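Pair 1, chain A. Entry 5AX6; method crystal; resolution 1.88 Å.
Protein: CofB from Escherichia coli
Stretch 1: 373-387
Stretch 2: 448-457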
# COMPACT_ATOMS: atom_id res chain seq x y z
N ASN A 373 -23.60 13.90 -48.01
CA ASN A 373 -22.78 12.70 -48.00
C ASN A 373 -21.63 12.95 -47.02
O ASN A 373 -20.52 13.30 -47.42
CB ASN A 373 -22.25 12.37 -49.39
CG ASN A 373 -21.39 11.11 -49.41
OD1 ASN A 373 -21.36 10.35 -48.44
ND2 ASN A 373 -20.68 10.90 -50.51
N VAL A 374 -21.93 12.80 -45.73
CA VAL A 374 -21.01 13.29 -44.70
C VAL A 374 -19.70 12.51 -44.66
O VAL A 374 -18.70 13.04 -44.17
CB VAL A 374 -21.66 13.25 -43.30
CG1 VAL A 374 -22.93 14.09 -43.29
CG2 VAL A 374 -21.93 11.81 -42.85
N THR A 375 -19.68 11.28 -45.16
CA THR A 375 -18.47 10.47 -45.09
C THR A 375 -17.43 10.93 -46.12
O THR A 375 -16.27 10.52 -46.05
CB THR A 375 -18.73 8.96 -45.33
OG1 THR A 375 -19.28 8.77 -46.64
CG2 THR A 375 -19.68 8.40 -44.28
N SER A 376 -17.86 11.78 -47.05
CA SER A 376 -17.03 12.08 -48.21
C SER A 376 -16.99 13.55 -48.59
O SER A 376 -16.24 13.93 -49.50
CB SER A 376 -17.53 11.28 -49.43
OG SER A 376 -16.76 10.12 -49.62
N GLU A 377 -17.78 14.38 -47.92
CA GLU A 377 -17.87 15.79 -48.28
C GLU A 377 -16.56 16.53 -48.07
O GLU A 377 -15.87 16.35 -47.07
CB GLU A 377 -18.96 16.49 -47.47
CG GLU A 377 -20.35 16.39 -48.09
CD GLU A 377 -21.44 16.85 -47.14
OE1 GLU A 377 -21.18 16.91 -45.92
OE2 GLU A 377 -22.56 17.15 -47.61
N LYS A 378 -16.22 17.38 -49.04
CA LYS A 378 -15.05 18.23 -48.93
C LYS A 378 -15.19 19.17 -47.74
O LYS A 378 -16.28 19.70 -47.48
CB LYS A 378 -14.82 19.03 -50.21
CG LYS A 378 -14.42 18.18 -51.41
CD LYS A 378 -13.64 18.98 -52.43
CE LYS A 378 -12.17 19.10 -52.04
NZ LYS A 378 -11.52 17.76 -51.98
N GLY A 379 -14.09 19.37 -47.02
CA GLY A 379 -14.02 20.35 -45.96
C GLY A 379 -14.49 19.82 -44.61
O GLY A 379 -14.46 20.55 -43.62
N ARG A 380 -14.94 18.58 -44.58
CA ARG A 380 -15.42 17.99 -43.34
C ARG A 380 -14.29 17.88 -42.33
O ARG A 380 -13.10 17.88 -42.68
CB ARG A 380 -16.02 16.61 -43.59
CG ARG A 380 -15.00 15.55 -43.94
CD ARG A 380 -15.67 14.27 -44.40
NE ARG A 380 -14.69 13.25 -44.74
CZ ARG A 380 -14.04 13.19 -45.90
NH1 ARG A 380 -14.29 14.09 -46.85
NH2 ARG A 380 -13.15 12.23 -46.12
N ILE A 381 -14.67 17.80 -41.06
CA ILE A 381 -13.71 17.46 -40.02
C ILE A 381 -13.84 15.98 -39.73
O ILE A 381 -14.92 15.48 -39.42
CB ILE A 381 -13.94 18.31 -38.73
CG1 ILE A 381 -13.76 19.80 -39.02
CG2 ILE A 381 -12.98 17.83 -37.61
CD1 ILE A 381 -14.17 20.74 -37.86
N GLU A 382 -12.75 15.24 -39.88
CA GLU A 382 -12.82 13.81 -39.64
C GLU A 382 -11.79 13.40 -38.61
O GLU A 382 -10.65 13.86 -38.64
CB GLU A 382 -12.61 13.03 -40.95
CG GLU A 382 -12.72 11.52 -40.76
CD GLU A 382 -12.80 10.74 -42.07
OE1 GLU A 382 -13.15 11.34 -43.12
OE2 GLU A 382 -12.53 9.52 -42.04
N LEU A 383 -12.20 12.54 -37.68
CA LEU A 383 -11.33 12.11 -36.59
C LEU A 383 -11.49 10.61 -36.39
O LEU A 383 -12.55 10.07 -36.67
CB LEU A 383 -11.68 12.85 -35.29
CG LEU A 383 -11.56 14.38 -35.25
CD1 LEU A 383 -12.16 14.93 -33.96
CD2 LEU A 383 -10.10 14.80 -35.39
N ASN A 384 -10.45 9.95 -35.90
CA ASN A 384 -10.56 8.55 -35.50
C ASN A 384 -11.37 8.42 -34.23
O ASN A 384 -11.20 9.21 -33.31
CB ASN A 384 -9.17 7.94 -35.30
CG ASN A 384 -8.39 7.84 -36.59
OD1 ASN A 384 -8.92 7.41 -37.61
ND2 ASN A 384 -7.14 8.26 -36.56
N VAL A 385 -12.26 7.43 -34.19
CA VAL A 385 -13.06 7.18 -32.99
C VAL A 385 -12.14 6.64 -31.90
O VAL A 385 -11.30 5.78 -32.15
CB VAL A 385 -14.23 6.21 -33.26
CG1 VAL A 385 -14.97 5.90 -31.96
CG2 VAL A 385 -15.19 6.81 -34.28
N GLN A 386 -12.28 7.18 -30.70
CA GLN A 386 -11.39 6.82 -29.60
C GLN A 386 -11.75 5.45 -29.05
O GLN A 386 -12.88 4.99 -29.20
CB GLN A 386 -11.47 7.86 -28.47
CG GLN A 386 -12.85 8.00 -27.84
CD GLN A 386 -13.75 9.02 -28.56
OE1 GLN A 386 -13.70 9.16 -29.78
NE2 GLN A 386 -14.56 9.73 -27.80
N ASP A 387 -10.77 4.80 -28.41
CA ASP A 387 -11.03 3.58 -27.67
C ASP A 387 -11.40 3.95 -26.25
O ASP A 387 -10.73 4.77 -25.63
CB ASP A 387 -9.81 2.66 -27.66
CG ASP A 387 -9.47 2.15 -29.04
OD1 ASP A 387 -10.40 1.75 -29.78
OD2 ASP A 387 -8.27 2.15 -29.39
N GLN A 448 -20.92 9.01 -37.09
CA GLN A 448 -19.84 8.08 -36.81
C GLN A 448 -19.99 6.77 -37.59
O GLN A 448 -21.11 6.30 -37.80
CB GLN A 448 -19.79 7.78 -35.30
CG GLN A 448 -20.97 6.95 -34.83
CD GLN A 448 -21.16 6.96 -33.31
OE1 GLN A 448 -22.20 7.39 -32.81
NE2 GLN A 448 -20.18 6.45 -32.59
N SER A 449 -18.86 6.21 -38.00
CA SER A 449 -18.79 4.81 -38.40
C SER A 449 -18.21 4.06 -37.22
O SER A 449 -18.06 4.62 -36.14
CB SER A 449 -17.92 4.62 -39.63
OG SER A 449 -16.59 5.02 -39.37
N GLY A 450 -17.87 2.80 -37.42
CA GLY A 450 -17.19 2.05 -36.38
C GLY A 450 -15.84 2.67 -36.04
O GLY A 450 -15.38 2.56 -34.90
N SER A 451 -15.21 3.33 -37.00
CA SER A 451 -13.84 3.82 -36.80
C SER A 451 -13.63 5.34 -36.97
O SER A 451 -12.60 5.86 -36.53
CB SER A 451 -12.89 3.08 -37.75
OG SER A 451 -13.19 3.39 -39.10
N LYS A 452 -14.57 6.05 -37.57
CA LYS A 452 -14.38 7.48 -37.81
C LYS A 452 -15.52 8.34 -37.25
O LYS A 452 -16.67 7.91 -37.21
CB LYS A 452 -14.24 7.78 -39.31
CG LYS A 452 -13.11 7.04 -40.01
CD LYS A 452 -11.74 7.57 -39.59
CE LYS A 452 -10.63 6.98 -40.45
NZ LYS A 452 -9.31 7.65 -40.22
N TRP A 453 -15.17 9.55 -36.81
CA TRP A 453 -16.15 10.62 -36.57
C TRP A 453 -16.20 11.54 -37.77
O TRP A 453 -15.16 11.94 -38.28
CB TRP A 453 -15.78 11.50 -35.36
CG TRP A 453 -15.90 10.88 -33.99
CD1 TRP A 453 -14.87 10.55 -33.17
CD2 TRP A 453 -17.10 10.59 -33.27
NE1 TRP A 453 -15.35 10.03 -31.99
CE2 TRP A 453 -16.72 10.06 -32.02
CE3 TRP A 453 -18.47 10.73 -33.56
CZ2 TRP A 453 -17.65 9.65 -31.06
CZ3 TRP A 453 -19.39 10.32 -32.61
CH2 TRP A 453 -18.98 9.78 -31.37
N TYR A 454 -17.40 11.92 -38.19
CA TYR A 454 -17.55 12.91 -39.25
C TYR A 454 -18.29 14.13 -38.75
O TYR A 454 -19.42 14.01 -38.30
CB TYR A 454 -18.30 12.32 -40.44
CG TYR A 454 -17.68 11.06 -40.98
CD1 TYR A 454 -16.63 11.11 -41.89
CD2 TYR A 454 -18.14 9.82 -40.57
CE1 TYR A 454 -16.06 9.93 -42.39
CE2 TYR A 454 -17.58 8.65 -41.06
CZ TYR A 454 -16.55 8.72 -41.97
OH TYR A 454 -16.00 7.55 -42.46
N ILE A 455 -17.66 15.29 -38.86
CA ILE A 455 -18.31 16.52 -38.44
C ILE A 455 -18.48 17.40 -39.66
O ILE A 455 -17.50 17.70 -40.35
CB ILE A 455 -17.51 17.28 -37.35
CG1 ILE A 455 -17.27 16.38 -36.13
CG2 ILE A 455 -18.31 18.49 -36.89
CD1 ILE A 455 -15.89 15.75 -36.07
N THR A 456 -19.72 17.80 -39.92
CA THR A 456 -20.01 18.63 -41.08
C THR A 456 -20.97 19.73 -40.69
O THR A 456 -21.56 19.68 -39.61
CB THR A 456 -20.64 17.82 -42.22
OG1 THR A 456 -21.85 17.20 -41.74
CG2 THR A 456 -19.67 16.75 -42.70
N ALA A 457 -21.13 20.71 -41.57
CA ALA A 457 -21.94 21.87 -41.25
C ALA A 457 -22.47 22.55 -42.50
O ALA A 457 -21.76 22.65 -43.51
CB ALA A 457 -21.13 22.87 -40.42

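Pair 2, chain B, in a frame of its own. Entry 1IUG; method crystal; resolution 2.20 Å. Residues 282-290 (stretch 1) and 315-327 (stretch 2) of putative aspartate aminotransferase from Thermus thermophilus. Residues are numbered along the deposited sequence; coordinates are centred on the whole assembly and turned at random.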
# COMPACT_ATOMS: atom_id res chain seq x y z
N PRO B 282 -2.74 -23.62 -12.06
CA PRO B 282 -2.35 -24.31 -10.83
C PRO B 282 -2.65 -23.51 -9.56
O PRO B 282 -2.44 -23.99 -8.45
CB PRO B 282 -0.83 -24.48 -11.00
CG PRO B 282 -0.57 -24.24 -12.48
CD PRO B 282 -1.56 -23.17 -12.82
N ALA B 283 -3.16 -22.29 -9.73
CA ALA B 283 -3.45 -21.40 -8.60
C ALA B 283 -4.72 -21.70 -7.81
O ALA B 283 -4.81 -21.35 -6.63
CB ALA B 283 -3.48 -19.95 -9.08
N VAL B 284 -5.69 -22.34 -8.44
CA VAL B 284 -6.96 -22.62 -7.77
C VAL B 284 -7.76 -23.69 -8.49
O VAL B 284 -7.55 -23.93 -9.68
CB VAL B 284 -7.80 -21.30 -7.68
CG1 VAL B 284 -8.05 -20.74 -9.07
CG2 VAL B 284 -9.12 -21.53 -6.95
N ALA B 285 -8.60 -24.40 -7.74
CA ALA B 285 -9.48 -25.43 -8.29
C ALA B 285 -10.91 -24.93 -8.16
O ALA B 285 -11.41 -24.72 -7.05
CB ALA B 285 -9.30 -26.75 -7.54
N ALA B 286 -11.56 -24.69 -9.30
CA ALA B 286 -12.93 -24.18 -9.31
C ALA B 286 -13.93 -25.27 -9.71
O ALA B 286 -13.72 -25.98 -10.70
CB ALA B 286 -13.04 -22.99 -10.24
N PHE B 287 -15.01 -25.38 -8.94
CA PHE B 287 -16.04 -26.38 -9.20
C PHE B 287 -17.44 -25.81 -9.26
O PHE B 287 -17.77 -24.85 -8.56
CB PHE B 287 -16.04 -27.45 -8.09
CG PHE B 287 -14.77 -28.23 -7.99
CD1 PHE B 287 -13.88 -27.98 -6.94
CD2 PHE B 287 -14.47 -29.22 -8.91
CE1 PHE B 287 -12.70 -28.72 -6.82
CE2 PHE B 287 -13.30 -29.97 -8.80
CZ PHE B 287 -12.41 -29.71 -7.75
N TYR B 288 -18.28 -26.41 -10.11
CA TYR B 288 -19.67 -26.01 -10.21
C TYR B 288 -20.38 -26.75 -9.07
O TYR B 288 -20.11 -27.93 -8.82
CB TYR B 288 -20.29 -26.46 -11.55
CG TYR B 288 -20.03 -25.52 -12.69
CD1 TYR B 288 -19.18 -25.88 -13.74
CD2 TYR B 288 -20.64 -24.26 -12.74
CE1 TYR B 288 -18.95 -25.01 -14.81
CE2 TYR B 288 -20.41 -23.39 -13.81
CZ TYR B 288 -19.57 -23.77 -14.84
OH TYR B 288 -19.33 -22.92 -15.88
N LEU B 289 -21.24 -26.04 -8.35
CA LEU B 289 -21.99 -26.63 -7.25
C LEU B 289 -22.96 -27.68 -7.79
O LEU B 289 -23.55 -27.51 -8.86
CB LEU B 289 -22.79 -25.56 -6.50
CG LEU B 289 -22.06 -24.69 -5.47
CD1 LEU B 289 -22.94 -23.53 -5.06
CD2 LEU B 289 -21.68 -25.53 -4.26
N PRO B 290 -23.10 -28.81 -7.07
CA PRO B 290 -24.02 -29.87 -7.51
C PRO B 290 -25.45 -29.34 -7.50
O PRO B 290 -25.76 -28.37 -6.80
CB PRO B 290 -23.83 -30.95 -6.45
CG PRO B 290 -22.42 -30.74 -5.99
CD PRO B 290 -22.34 -29.24 -5.89
N PRO B 315 -21.31 -13.65 -12.65
CA PRO B 315 -22.23 -14.68 -13.14
C PRO B 315 -22.12 -16.02 -12.39
O PRO B 315 -23.04 -16.84 -12.44
CB PRO B 315 -21.81 -14.84 -14.60
CG PRO B 315 -21.32 -13.48 -14.96
CD PRO B 315 -20.50 -13.11 -13.76
N LEU B 316 -20.99 -16.24 -11.73
CA LEU B 316 -20.75 -17.48 -10.98
C LEU B 316 -21.13 -17.37 -9.50
O LEU B 316 -20.98 -18.33 -8.74
CB LEU B 316 -19.29 -17.91 -11.12
CG LEU B 316 -18.79 -18.19 -12.54
CD1 LEU B 316 -17.34 -18.64 -12.47
CD2 LEU B 316 -19.65 -19.25 -13.21
N LYS B 317 -21.61 -16.20 -9.10
CA LYS B 317 -22.02 -15.93 -7.73
C LYS B 317 -23.13 -16.92 -7.35
O LYS B 317 -24.17 -16.99 -8.01
CB LYS B 317 -22.53 -14.48 -7.62
CG LYS B 317 -22.43 -13.81 -6.26
CD LYS B 317 -23.23 -14.52 -5.17
CE LYS B 317 -23.14 -13.81 -3.82
NZ LYS B 317 -22.29 -12.58 -3.82
N GLY B 318 -22.87 -17.73 -6.32
CA GLY B 318 -23.84 -18.71 -5.88
C GLY B 318 -23.88 -19.99 -6.70
O GLY B 318 -24.61 -20.93 -6.35
N LYS B 319 -23.08 -20.06 -7.76
CA LYS B 319 -23.04 -21.23 -8.63
C LYS B 319 -21.81 -22.13 -8.45
O LYS B 319 -21.83 -23.29 -8.85
CB LYS B 319 -23.11 -20.80 -10.10
CG LYS B 319 -24.43 -20.18 -10.54
CD LYS B 319 -25.59 -21.14 -10.35
CE LYS B 319 -26.94 -20.55 -10.80
NZ LYS B 319 -26.85 -19.16 -11.34
N VAL B 320 -20.73 -21.59 -7.88
CA VAL B 320 -19.49 -22.35 -7.72
C VAL B 320 -18.75 -22.15 -6.39
O VAL B 320 -19.13 -21.30 -5.58
CB VAL B 320 -18.47 -22.01 -8.85
CG1 VAL B 320 -19.07 -22.22 -10.23
CG2 VAL B 320 -17.97 -20.58 -8.69
N PHE B 321 -17.70 -22.94 -6.18
CA PHE B 321 -16.87 -22.83 -4.99
C PHE B 321 -15.42 -23.03 -5.38
O PHE B 321 -15.14 -23.66 -6.40
CB PHE B 321 -17.29 -23.78 -3.88
CG PHE B 321 -16.98 -25.22 -4.08
CD1 PHE B 321 -15.89 -25.82 -3.45
CD2 PHE B 321 -17.83 -26.01 -4.84
CE1 PHE B 321 -15.66 -27.18 -3.58
CE2 PHE B 321 -17.60 -27.38 -4.98
CZ PHE B 321 -16.51 -27.96 -4.35
N ARG B 322 -14.48 -22.51 -4.60
CA ARG B 322 -13.09 -22.65 -4.97
C ARG B 322 -12.21 -22.97 -3.83
O ARG B 322 -12.38 -22.54 -2.69
CB ARG B 322 -12.59 -21.42 -5.70
CG ARG B 322 -13.28 -21.23 -7.04
CD ARG B 322 -12.93 -19.91 -7.65
NE ARG B 322 -13.54 -18.83 -6.90
CZ ARG B 322 -12.92 -17.68 -6.60
NH1 ARG B 322 -11.69 -17.47 -7.01
NH2 ARG B 322 -13.56 -16.76 -5.89
N LEU B 323 -11.27 -23.79 -4.21
CA LEU B 323 -10.29 -24.35 -3.34
C LEU B 323 -8.91 -24.04 -3.83
O LEU B 323 -8.63 -24.07 -5.02
CB LEU B 323 -10.48 -25.86 -3.22
CG LEU B 323 -11.78 -26.35 -2.56
CD1 LEU B 323 -11.85 -27.87 -2.61
CD2 LEU B 323 -11.89 -25.86 -1.13
N SER B 324 -8.00 -23.73 -2.90
CA SER B 324 -6.62 -23.44 -3.29
C SER B 324 -5.54 -23.81 -2.26
O SER B 324 -5.62 -23.45 -1.09
CB SER B 324 -6.48 -21.96 -3.64
OG SER B 324 -5.16 -21.66 -4.08
N LEU B 325 -4.53 -24.52 -2.75
CA LEU B 325 -3.40 -24.94 -1.93
C LEU B 325 -2.18 -24.11 -2.31
O LEU B 325 -1.04 -24.53 -2.12
CB LEU B 325 -3.11 -26.42 -2.13
CG LEU B 325 -4.05 -27.38 -1.40
CD1 LEU B 325 -3.89 -28.81 -1.91
CD2 LEU B 325 -3.76 -27.29 0.09
N MET B 326 -2.44 -22.91 -2.84
CA MET B 326 -1.39 -21.99 -3.27
C MET B 326 -0.51 -21.52 -2.11
O MET B 326 0.63 -21.10 -2.33
CB MET B 326 -2.04 -20.80 -4.01
CG MET B 326 -1.10 -19.71 -4.50
SD MET B 326 -1.86 -18.67 -5.78
CE MET B 326 -3.36 -18.15 -4.97
N GLY B 327 -1.02 -21.64 -0.89
CA GLY B 327 -0.28 -21.24 0.29
C GLY B 327 0.88 -22.16 0.65
O GLY B 327 1.14 -23.13 -0.06

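The sharpest difference between these two antiparallel ladders lies where A:Glu382 and A:Tyr454 of pair 1 superpose on B:Ala286 and B:Arg322 of pair 2. In pair 1 this non-hydrogen-bonded position carries a polar and aromatic cluster. A:Glu382 OE1 lies 3.3 Å from A:Tyr454 CE1, at the ring edge, and A:Arg380 NE forms a salt bridge with the same A:Glu382 OE1 at 2.9 Å. The loop preceding the strand completes the cluster, with A:Thr375 CA 3.7 Å from A:Tyr454 CE1, over the ring face in a CH-pi contact. In pair 2 the position is filled with far less: B:Ala286 CB rests 3.7 Å from B:Arg322 CG, so the arginine offers its aliphatic portion here while its guanidinium nitrogens are hydrogen-bonded elsewhere in the structure. B:Val284, matching A:Arg380, adds another apolar contact, B:Val284 CG2 to B:Arg322 CB at 3.7 Å.

Beneath this divergence the backbones are nearly the same, superposing with an RMSD of 0.7 Å over 14 residues. The strands run at 162° in pair 1 and 158° in pair 2. Reciprocal hydrogen bonds join A:Ile381 with A:Ile455 and A:Leu383 with A:Trp453, just as they join B:Ala285 with B:Leu323 and B:Phe287 with B:Phe321. One further bond extends each ladder past its first strand: A:Val385 N to A:Ser451 O at 2.8 Å, and B:Leu289 N to B:Lys319 O at 2.9 Å.

The other face shows how bulk can be distributed differently over one register. A:Ile381 CG2 meets A:Ile455 CD1 at 3.9 Å, whereas small B:Ala285 makes no such side-chain contact with B:Leu323. Both pairs share the diagonal contact, A:Leu383 CD1 to A:Ile455 CD1 and B:Phe287 CE1 to B:Leu323 CD1, each at 4.4 Å. Where pair 1 sets A:Leu383 beside A:Trp453, pair 2 sets two phenylalanines, with B:Phe287 CB 3.5 Å from B:Phe321 CE2 and the ring planes inclined at 32°. In both, the residue after the first strand packs against the aromatic: A:Val385 CG2 sits over the indole face, 3.9 Å from A:Trp453 CD1, and B:Leu289 CD2 approaches B:Phe321 CD2 at 3.9 Å. The indole also donates from A:Trp453 NE1 to A:Gln386 OE1 at 2.9 Å, an option a phenyl ring lacks.

At the diverging pair, A:Lys452 NZ donates to A:Asn384 OD1 at 2.6 Å, whereas B:Tyr288 CD2 packs 3.6 Å from B:Val320 CG1. A common backbone thus fixes register and spacing, yet leaves the chemistry of each position open.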